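Long-range contacts in fatty acyl CoA synthetase FADD13 (FATTY-ACYL-CoA SYNTHETASE) (Mycobacterium tuberculosis, PDB 3R44), which belongs to the AMP-binding (ANL) superfamily of enzymes, pairing an AMP-binding region with a smaller C-terminal domain: residues A[53-58]-A[156-161]; A[61-66]-A[116-121]; A[414-419]-A[451-456]. All blocks are in the same frame, centred on the assembly; numbering follows the deposited sequence.

Contacts 1 and 2 both use helix 46-62 of the AMP-binding region, and along the chain contact 2 is nested within the loop closed by contact 1. Their centres lie 14 Å apart, yet their chemistry differs. Contact 1 is at the surface, where the loop after helix 148-157 is tied to helix 46-62 by direct bonds and waters; contact 2 is partly buried and depends on aliphatic side chains packed against the four-stranded parallel sheet. Contact 3 stands apart on the opposite side of the chain's centre from contact 1, its centre 43 Å from that of contact 2. Also partly buried, it ties short strand 416-418 and G419 to the turn leading into strand 454-461, with an apolar patch beside them.

Contact 1 of 3, residues A[53-58]-A[156-161]; sequences ANRCAD and RSAAAD
ND2 of N54 is the polar hub here: three acceptors surround it, O of A160 at 3.2 Å, water 2 and, outside the two segments, OE2 of E162, and they must share its two N-H protons. Water 2 in turn donates to A160 O, so amide, carbonyl and water close a small triangle. The direct bond is bent, 143° at the hydrogen, and ND2 sits above the carbonyl plane of A160. This is a helix-to-loop contact at the surface of the AMP-binding region, where the chain leaving helix 148-157 runs across the outer side of helix 46-62. N54 also holds the next residue of the loop through its backbone: water 1 donates to N54 O at 2.7 Å and to D161 O, while N54 O still accepts the helical bond from D58 N.

One turn further along the helix, D58 takes the backbone N-H of A159. CG of D58 is anti to its backbone N (chi1 -170°), which turns the carboxylate toward the loop, and OD2 receives the N-H of A159 at 3.1 Å in a fairly straight bond, met from above the carboxylate plane. OD1 of D58 also lies 5.3 Å from OD2 of D161, a pairing of like charges that may cost a little energy.

R55, between N54 and D58 in sequence, brings its guanidinium to the loop. One face lies under the methyl of A160, with CB 3.7 Å from CZ and over the centre of the group, while O of A158 is at the edge, in plane. The methyl of A158 points at the helix, its CB 3.5 Å from D58 OD2, 3.7 Å from R55 O and close to R55 CB.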
loop_
_atom_site.group_PDB
_atom_site.type_symbol
_atom_site.label_atom_id
_atom_site.label_comp_id
_atom_site.label_asym_id
_atom_site.label_seq_id
_atom_site.Cartn_x
_atom_site.Cartn_y
_atom_site.Cartn_z
ATOM N N ALA A 53 13.564 8.177 19.123
ATOM C CA ALA A 53 14.315 7.610 17.995
ATOM C C ALA A 53 15.794 7.401 18.332
ATOM O O ALA A 53 16.397 6.385 17.953
ATOM C CB ALA A 53 14.143 8.493 16.713
ATOM N N ASN A 54 16.383 8.345 19.072
ATOM C CA ASN A 54 17.758 8.213 19.504
ATOM C C ASN A 54 17.937 7.049 20.456
ATOM O O ASN A 54 18.910 6.307 20.355
ATOM C CB ASN A 54 18.270 9.487 20.166
ATOM C CG ASN A 54 18.493 10.601 19.161
ATOM O OD1 ASN A 54 18.478 10.349 17.976
ATOM N ND2 ASN A 54 18.609 11.847 19.634
ATOM N N ARG A 55 17.027 6.929 21.402
ATOM C CA ARG A 55 17.021 5.737 22.286
ATOM C C ARG A 55 16.867 4.409 21.509
ATOM O O ARG A 55 17.560 3.443 21.820
ATOM C CB ARG A 55 15.956 5.875 23.378
ATOM C CG ARG A 55 16.289 6.990 24.392
ATOM C CD ARG A 55 15.529 6.893 25.696
ATOM N NE ARG A 55 14.873 8.180 25.868
ATOM C CZ ARG A 55 15.265 9.198 26.638
ATOM N NH1 ARG A 55 16.295 9.095 27.481
ATOM N NH2 ARG A 55 14.549 10.331 26.597
ATOM N N CYS A 56 15.999 4.379 20.491
ATOM C CA CYS A 56 15.843 3.214 19.626
ATOM C C CYS A 56 17.172 2.900 18.923
ATOM O O CYS A 56 17.582 1.734 18.845
ATOM C CB CYS A 56 14.742 3.412 18.595
ATOM S SG CYS A 56 13.094 3.309 19.361
ATOM N N ALA A 57 17.838 3.943 18.427
ATOM C CA ALA A 57 19.117 3.772 17.758
ATOM C C ALA A 57 20.174 3.210 18.710
ATOM O O ALA A 57 21.005 2.371 18.299
ATOM C CB ALA A 57 19.582 5.086 17.184
ATOM N N ASP A 58 20.143 3.688 19.954
ATOM C CA ASP A 58 21.049 3.217 21.002
ATOM C C ASP A 58 20.837 1.726 21.266
ATOM O O ASP A 58 21.818 0.940 21.329
ATOM C CB ASP A 58 20.920 4.062 22.288
ATOM C CG ASP A 58 22.021 3.750 23.332
ATOM O OD1 ASP A 58 23.205 3.665 22.926
ATOM O OD2 ASP A 58 21.719 3.628 24.547
ATOM N N ARG A 156 14.037 2.023 28.370
ATOM C CA ARG A 156 14.132 2.688 29.661
ATOM C C ARG A 156 15.571 2.974 30.078
ATOM O O ARG A 156 15.798 3.963 30.759
ATOM C CB ARG A 156 13.356 1.908 30.749
ATOM C CG ARG A 156 11.823 2.068 30.585
ATOM C CD ARG A 156 10.976 1.505 31.745
ATOM N NE ARG A 156 11.454 0.204 32.234
ATOM C CZ ARG A 156 10.910 -0.991 31.965
ATOM N NH1 ARG A 156 9.828 -1.107 31.185
ATOM N NH2 ARG A 156 11.471 -2.092 32.479
ATOM N N SER A 157 16.540 2.159 29.669
ATOM C CA SER A 157 17.923 2.385 30.093
ATOM C C SER A 157 18.842 3.022 29.019
ATOM O O SER A 157 20.010 3.274 29.294
ATOM C CB SER A 157 18.526 1.064 30.634
ATOM O OG SER A 157 18.847 0.189 29.557
ATOM N N ALA A 158 18.299 3.295 27.822
ATOM C CA ALA A 158 19.049 3.817 26.684
ATOM C C ALA A 158 19.250 5.306 26.843
ATOM O O ALA A 158 18.414 5.993 27.476
ATOM C CB ALA A 158 18.296 3.544 25.415
ATOM N N ALA A 159 20.348 5.797 26.264
ATOM C CA ALA A 159 20.662 7.229 26.245
ATOM C C ALA A 159 20.102 7.804 24.963
ATOM O O ALA A 159 20.051 7.120 23.940
ATOM C CB ALA A 159 22.177 7.469 26.319
ATOM N N ALA A 160 19.721 9.071 25.007
ATOM C CA ALA A 160 19.065 9.717 23.886
ATOM C C ALA A 160 20.090 10.488 23.058
ATOM O O ALA A 160 19.781 11.532 22.553
ATOM C CB ALA A 160 17.900 10.644 24.399
ATOM N N ASP A 161 21.297 9.935 22.897
ATOM C CA ASP A 161 22.393 10.573 22.152
ATOM C C ASP A 161 22.035 10.598 20.685
ATOM O O ASP A 161 21.628 9.598 20.140
ATOM C CB ASP A 161 23.692 9.740 22.254
ATOM C CG ASP A 161 24.252 9.613 23.694
ATOM O OD1 ASP A 161 24.100 10.579 24.480
ATOM O OD2 ASP A 161 24.891 8.549 24.021
HETATM O O HOH W 1 21.515 6.837 19.829
HETATM O O HOH W 2 17.850 13.419 22.038
#

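Contact 2 of 3, residues A[61-66]-A[116-121]; sequences TALGIA and SKVVIY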
loop_
_atom_site.group_PDB
_atom_site.type_symbol
_atom_site.label_atom_id
_atom_site.label_comp_id
_atom_site.label_asym_id
_atom_site.label_seq_id
_atom_site.Cartn_x
_atom_site.Cartn_y
_atom_site.Cartn_z
ATOM N N THR A 61 22.093 -0.280 18.231
ATOM C CA THR A 61 23.539 -0.290 18.268
ATOM C C THR A 61 23.994 -1.371 19.250
ATOM O O THR A 61 24.930 -2.166 18.982
ATOM C CB THR A 61 24.106 1.063 18.679
ATOM O OG1 THR A 61 23.887 1.986 17.611
ATOM C CG2 THR A 61 25.601 0.953 18.911
ATOM N N ALA A 62 23.317 -1.413 20.390
ATOM C CA ALA A 62 23.697 -2.362 21.446
ATOM C C ALA A 62 23.601 -3.830 20.976
ATOM O O ALA A 62 24.348 -4.704 21.429
ATOM C CB ALA A 62 22.835 -2.151 22.717
ATOM N N LEU A 63 22.690 -4.071 20.043
ATOM C CA LEU A 63 22.425 -5.380 19.466
ATOM C C LEU A 63 23.287 -5.708 18.257
ATOM O O LEU A 63 23.235 -6.824 17.742
ATOM C CB LEU A 63 20.936 -5.510 19.143
ATOM C CG LEU A 63 19.970 -5.369 20.312
ATOM C CD1 LEU A 63 18.487 -5.295 19.842
ATOM C CD2 LEU A 63 20.161 -6.517 21.304
ATOM N N GLY A 64 24.161 -4.809 17.848
ATOM C CA GLY A 64 25.104 -5.160 16.800
ATOM C C GLY A 64 24.663 -4.630 15.458
ATOM O O GLY A 64 25.342 -4.849 14.451
ATOM N N ILE A 65 23.556 -3.892 15.442
ATOM C CA ILE A 65 23.081 -3.316 14.176
ATOM C C ILE A 65 24.012 -2.190 13.707
ATOM O O ILE A 65 24.372 -1.285 14.464
ATOM C CB ILE A 65 21.606 -2.820 14.253
ATOM C CG1 ILE A 65 20.624 -3.976 14.368
ATOM C CG2 ILE A 65 21.257 -1.868 13.050
ATOM C CD1 ILE A 65 20.636 -5.009 13.226
ATOM N N ALA A 66 24.456 -2.298 12.468
ATOM C CA ALA A 66 25.331 -1.321 11.862
ATOM C C ALA A 66 24.750 -0.976 10.520
ATOM O O ALA A 66 23.711 -1.518 10.107
ATOM C CB ALA A 66 26.767 -1.889 11.709
ATOM N N SER A 116 17.525 -10.696 7.811
ATOM C CA SER A 116 17.340 -9.885 9.011
ATOM C C SER A 116 18.207 -10.425 10.125
ATOM O O SER A 116 18.269 -11.647 10.372
ATOM C CB SER A 116 15.905 -9.857 9.533
ATOM O OG SER A 116 15.094 -9.137 8.608
ATOM N N LYS A 117 18.828 -9.494 10.827
ATOM C CA LYS A 117 19.697 -9.814 11.953
ATOM C C LYS A 117 18.961 -9.776 13.283
ATOM O O LYS A 117 19.244 -10.525 14.186
ATOM C CB LYS A 117 20.832 -8.796 11.940
ATOM C CG LYS A 117 21.934 -8.988 12.929
ATOM C CD LYS A 117 23.130 -8.074 12.532
ATOM C CE LYS A 117 24.267 -8.193 13.546
ATOM N NZ LYS A 117 24.717 -9.606 13.740
ATOM N N VAL A 118 18.019 -8.842 13.413
ATOM C CA VAL A 118 17.299 -8.619 14.645
ATOM C C VAL A 118 15.846 -8.625 14.289
ATOM O O VAL A 118 15.480 -8.074 13.254
ATOM C CB VAL A 118 17.705 -7.250 15.263
ATOM C CG1 VAL A 118 16.760 -6.817 16.390
ATOM C CG2 VAL A 118 19.187 -7.325 15.772
ATOM N N VAL A 119 15.037 -9.255 15.117
ATOM C CA VAL A 119 13.592 -9.267 14.926
ATOM C C VAL A 119 12.941 -8.662 16.154
ATOM O O VAL A 119 13.157 -9.145 17.269
ATOM C CB VAL A 119 13.075 -10.686 14.675
ATOM C CG1 VAL A 119 11.538 -10.690 14.581
ATOM C CG2 VAL A 119 13.774 -11.228 13.358
ATOM N N ILE A 120 12.204 -7.580 15.948
ATOM C CA ILE A 120 11.484 -6.921 17.043
ATOM C C ILE A 120 9.990 -7.207 16.865
ATOM O O ILE A 120 9.424 -6.848 15.819
ATOM C CB ILE A 120 11.782 -5.430 17.108
ATOM C CG1 ILE A 120 13.294 -5.188 17.284
ATOM C CG2 ILE A 120 11.011 -4.822 18.311
ATOM C CD1 ILE A 120 13.666 -3.806 17.212
ATOM N N TYR A 121 9.367 -7.866 17.846
ATOM C CA TYR A 121 7.992 -8.287 17.703
ATOM C C TYR A 121 7.074 -7.916 18.829
ATOM O O TYR A 121 7.441 -7.872 20.028
ATOM C CB TYR A 121 7.909 -9.781 17.445
ATOM C CG TYR A 121 8.349 -10.649 18.597
ATOM C CD1 TYR A 121 7.423 -11.178 19.504
ATOM C CD2 TYR A 121 9.683 -10.929 18.787
ATOM C CE1 TYR A 121 7.841 -11.982 20.551
ATOM C CE2 TYR A 121 10.106 -11.705 19.833
ATOM C CZ TYR A 121 9.199 -12.234 20.699
ATOM O OH TYR A 121 9.699 -13.034 21.717
#
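K117 reaches the end of helix 46-62 with its aliphatic chain. CG is anti to the backbone N (chi1 -174°), and the side chain slides past that of I65 in the opposite direction, CB of K117 lying 4.0 Å from CD1 of I65. Further out, CE of K117 comes to 3.6 Å from O of G64, a carbon-to-oxygen touch, and the same side chain also meets D69. G64 ends the helix in a Schellman motif with a phi of 100°, with L63 before it and I65 after it both facing the start of strand 118-121 in a four-stranded parallel sheet. That strand lies between strands 70-74 and 144-147. V118, near the start of the strand, offers one methyl to each of L63 and I65. CG2 packs on I65, 3.7 Å from CD1 and 3.9 Å from CG1, the two side chains passing at a slant. CG1 of V118, anti to its own backbone N, meets L63 CD1 at 4.1 Å, and these two side chains cross at about a right angle. L63 extends the apolar surface to I146 of strand 144-147, and I65 does so to V71 of strand 70-74.

Contact 3 of 3, residues A[414-419]-A[451-456]; sequences DMIISG and WGEIAA
Hydrogen bonds between G419 and W451, and between I417 and E453, join the two segments. G419 N donates to W451 O at 3.0 Å, lying in the carbonyl plane on a lone pair; the same N approaches the edge of the W451 ring, in its plane, 3.7 Å from CE3. The N-H of I417 goes instead to a side chain: OE1 of E453 accepts it at 3.2 Å in a nearly straight bond of 170°, from above the carboxylate plane. The return bond, E453 N to I417 O, is weak. A water joins S418 OG to A455 N, accepting the N-H at 2.8 Å.

The apolar contacts fall on I416. Its CG2, anti to the backbone N, rests 3.7 Å from E453 CB, and CD1 meets A455 CB at 3.9 Å.

E453 marks a corner in the chain, after which strand 454-461 runs between strands 438-448 and 487-490 in the C-terminal domain. Strand 416-418 pairs with 421-423 as a small hairpin beside that sheet, and I416 and A455 both touch V443 of strand 438-448 and helix 425-432, at P425 and I428 respectively.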
loop_
_atom_site.group_PDB
_atom_site.type_symbol
_atom_site.label_atom_id
_atom_site.label_comp_id
_atom_site.label_asym_id
_atom_site.label_seq_id
_atom_site.Cartn_x
_atom_site.Cartn_y
_atom_site.Cartn_z
ATOM N N ASP A 414 -4.358 -10.159 -11.220
ATOM C CA ASP A 414 -5.467 -10.798 -11.876
ATOM C C ASP A 414 -5.144 -11.265 -13.284
ATOM O O ASP A 414 -5.941 -11.941 -13.925
ATOM C CB ASP A 414 -6.658 -9.822 -11.895
ATOM C CG ASP A 414 -7.204 -9.532 -10.472
ATOM O OD1 ASP A 414 -7.162 -10.429 -9.585
ATOM O OD2 ASP A 414 -7.641 -8.389 -10.226
ATOM N N MET A 415 -3.935 -10.985 -13.738
ATOM C CA MET A 415 -3.502 -11.411 -15.050
ATOM C C MET A 415 -3.489 -12.951 -15.142
ATOM O O MET A 415 -3.225 -13.650 -14.151
ATOM C CB MET A 415 -2.112 -10.858 -15.362
ATOM C CG MET A 415 -1.683 -11.161 -16.787
ATOM S SD MET A 415 0.006 -10.592 -17.125
ATOM C CE MET A 415 1.028 -11.830 -16.282
ATOM N N ILE A 416 -3.848 -13.483 -16.306
ATOM C CA ILE A 416 -3.953 -14.929 -16.530
ATOM C C ILE A 416 -2.808 -15.348 -17.441
ATOM O O ILE A 416 -2.548 -14.690 -18.429
ATOM C CB ILE A 416 -5.355 -15.312 -17.121
ATOM C CG1 ILE A 416 -6.472 -14.792 -16.193
ATOM C CG2 ILE A 416 -5.476 -16.846 -17.293
ATOM C CD1 ILE A 416 -7.883 -14.682 -16.792
ATOM N N ILE A 417 -2.089 -16.410 -17.102
ATOM C CA ILE A 417 -1.134 -17.002 -18.036
ATOM C C ILE A 417 -1.690 -18.298 -18.614
ATOM O O ILE A 417 -1.887 -19.271 -17.887
ATOM C CB ILE A 417 0.197 -17.252 -17.367
ATOM C CG1 ILE A 417 0.763 -15.927 -16.870
ATOM C CG2 ILE A 417 1.182 -17.834 -18.363
ATOM C CD1 ILE A 417 2.109 -16.110 -16.156
ATOM N N SER A 418 -2.012 -18.271 -19.902
ATOM C CA SER A 418 -2.676 -19.385 -20.553
ATOM C C SER A 418 -1.764 -19.845 -21.704
ATOM O O SER A 418 -1.445 -19.058 -22.578
ATOM C CB SER A 418 -4.089 -18.938 -20.974
ATOM O OG SER A 418 -4.820 -19.962 -21.596
ATOM N N GLY A 419 -1.267 -21.088 -21.625
ATOM C CA GLY A 419 -0.299 -21.602 -22.594
ATOM C C GLY A 419 0.888 -20.664 -22.816
ATOM O O GLY A 419 1.342 -20.463 -23.956
ATOM N N TRP A 451 -3.299 -25.903 -19.952
ATOM C CA TRP A 451 -2.911 -24.507 -20.197
ATOM C C TRP A 451 -2.333 -23.770 -19.000
ATOM O O TRP A 451 -1.924 -22.610 -19.125
ATOM C CB TRP A 451 -4.134 -23.732 -20.628
ATOM C CG TRP A 451 -4.749 -24.264 -21.831
ATOM C CD1 TRP A 451 -5.749 -25.187 -21.893
ATOM C CD2 TRP A 451 -4.438 -23.909 -23.183
ATOM N NE1 TRP A 451 -6.094 -25.418 -23.208
ATOM C CE2 TRP A 451 -5.293 -24.653 -24.019
ATOM C CE3 TRP A 451 -3.521 -23.036 -23.769
ATOM C CZ2 TRP A 451 -5.257 -24.547 -25.415
ATOM C CZ3 TRP A 451 -3.485 -22.932 -25.157
ATOM C CH2 TRP A 451 -4.347 -23.683 -25.962
ATOM N N GLY A 452 -2.347 -24.417 -17.839
ATOM C CA GLY A 452 -1.919 -23.788 -16.596
ATOM C C GLY A 452 -3.070 -23.048 -15.948
ATOM O O GLY A 452 -3.496 -23.373 -14.832
ATOM N N GLU A 453 -3.554 -22.028 -16.640
ATOM C CA GLU A 453 -4.817 -21.381 -16.292
ATOM C C GLU A 453 -5.544 -21.127 -17.577
ATOM O O GLU A 453 -4.927 -20.892 -18.612
ATOM C CB GLU A 453 -4.670 -20.003 -15.614
ATOM C CG GLU A 453 -3.881 -19.917 -14.347
ATOM C CD GLU A 453 -3.795 -18.439 -13.872
ATOM O OE1 GLU A 453 -2.827 -17.728 -14.283
ATOM O OE2 GLU A 453 -4.732 -17.996 -13.148
ATOM N N ILE A 454 -6.863 -21.173 -17.496
ATOM C CA ILE A 454 -7.687 -20.805 -18.603
ATOM C C ILE A 454 -8.527 -19.589 -18.130
ATOM O O ILE A 454 -8.850 -19.470 -16.962
ATOM C CB ILE A 454 -8.616 -21.969 -19.066
ATOM C CG1 ILE A 454 -9.510 -22.434 -17.934
ATOM C CG2 ILE A 454 -7.794 -23.117 -19.658
ATOM C CD1 ILE A 454 -10.832 -23.041 -18.433
ATOM N N ALA A 455 -8.874 -18.705 -19.059
ATOM C CA ALA A 455 -9.740 -17.594 -18.760
ATOM C C ALA A 455 -11.165 -18.062 -18.773
ATOM O O ALA A 455 -11.626 -18.610 -19.759
ATOM C CB ALA A 455 -9.566 -16.502 -19.796
ATOM N N ALA A 456 -11.842 -17.911 -17.646
ATOM C CA ALA A 456 -13.221 -18.229 -17.469
ATOM C C ALA A 456 -14.002 -16.923 -17.318
ATOM O O ALA A 456 -13.718 -16.126 -16.428
ATOM C CB ALA A 456 -13.445 -19.054 -16.187
HETATM O O HOH W 3 -4.934 -15.416 -12.615
HETATM O O HOH W 4 -7.413 -19.083 -21.453
#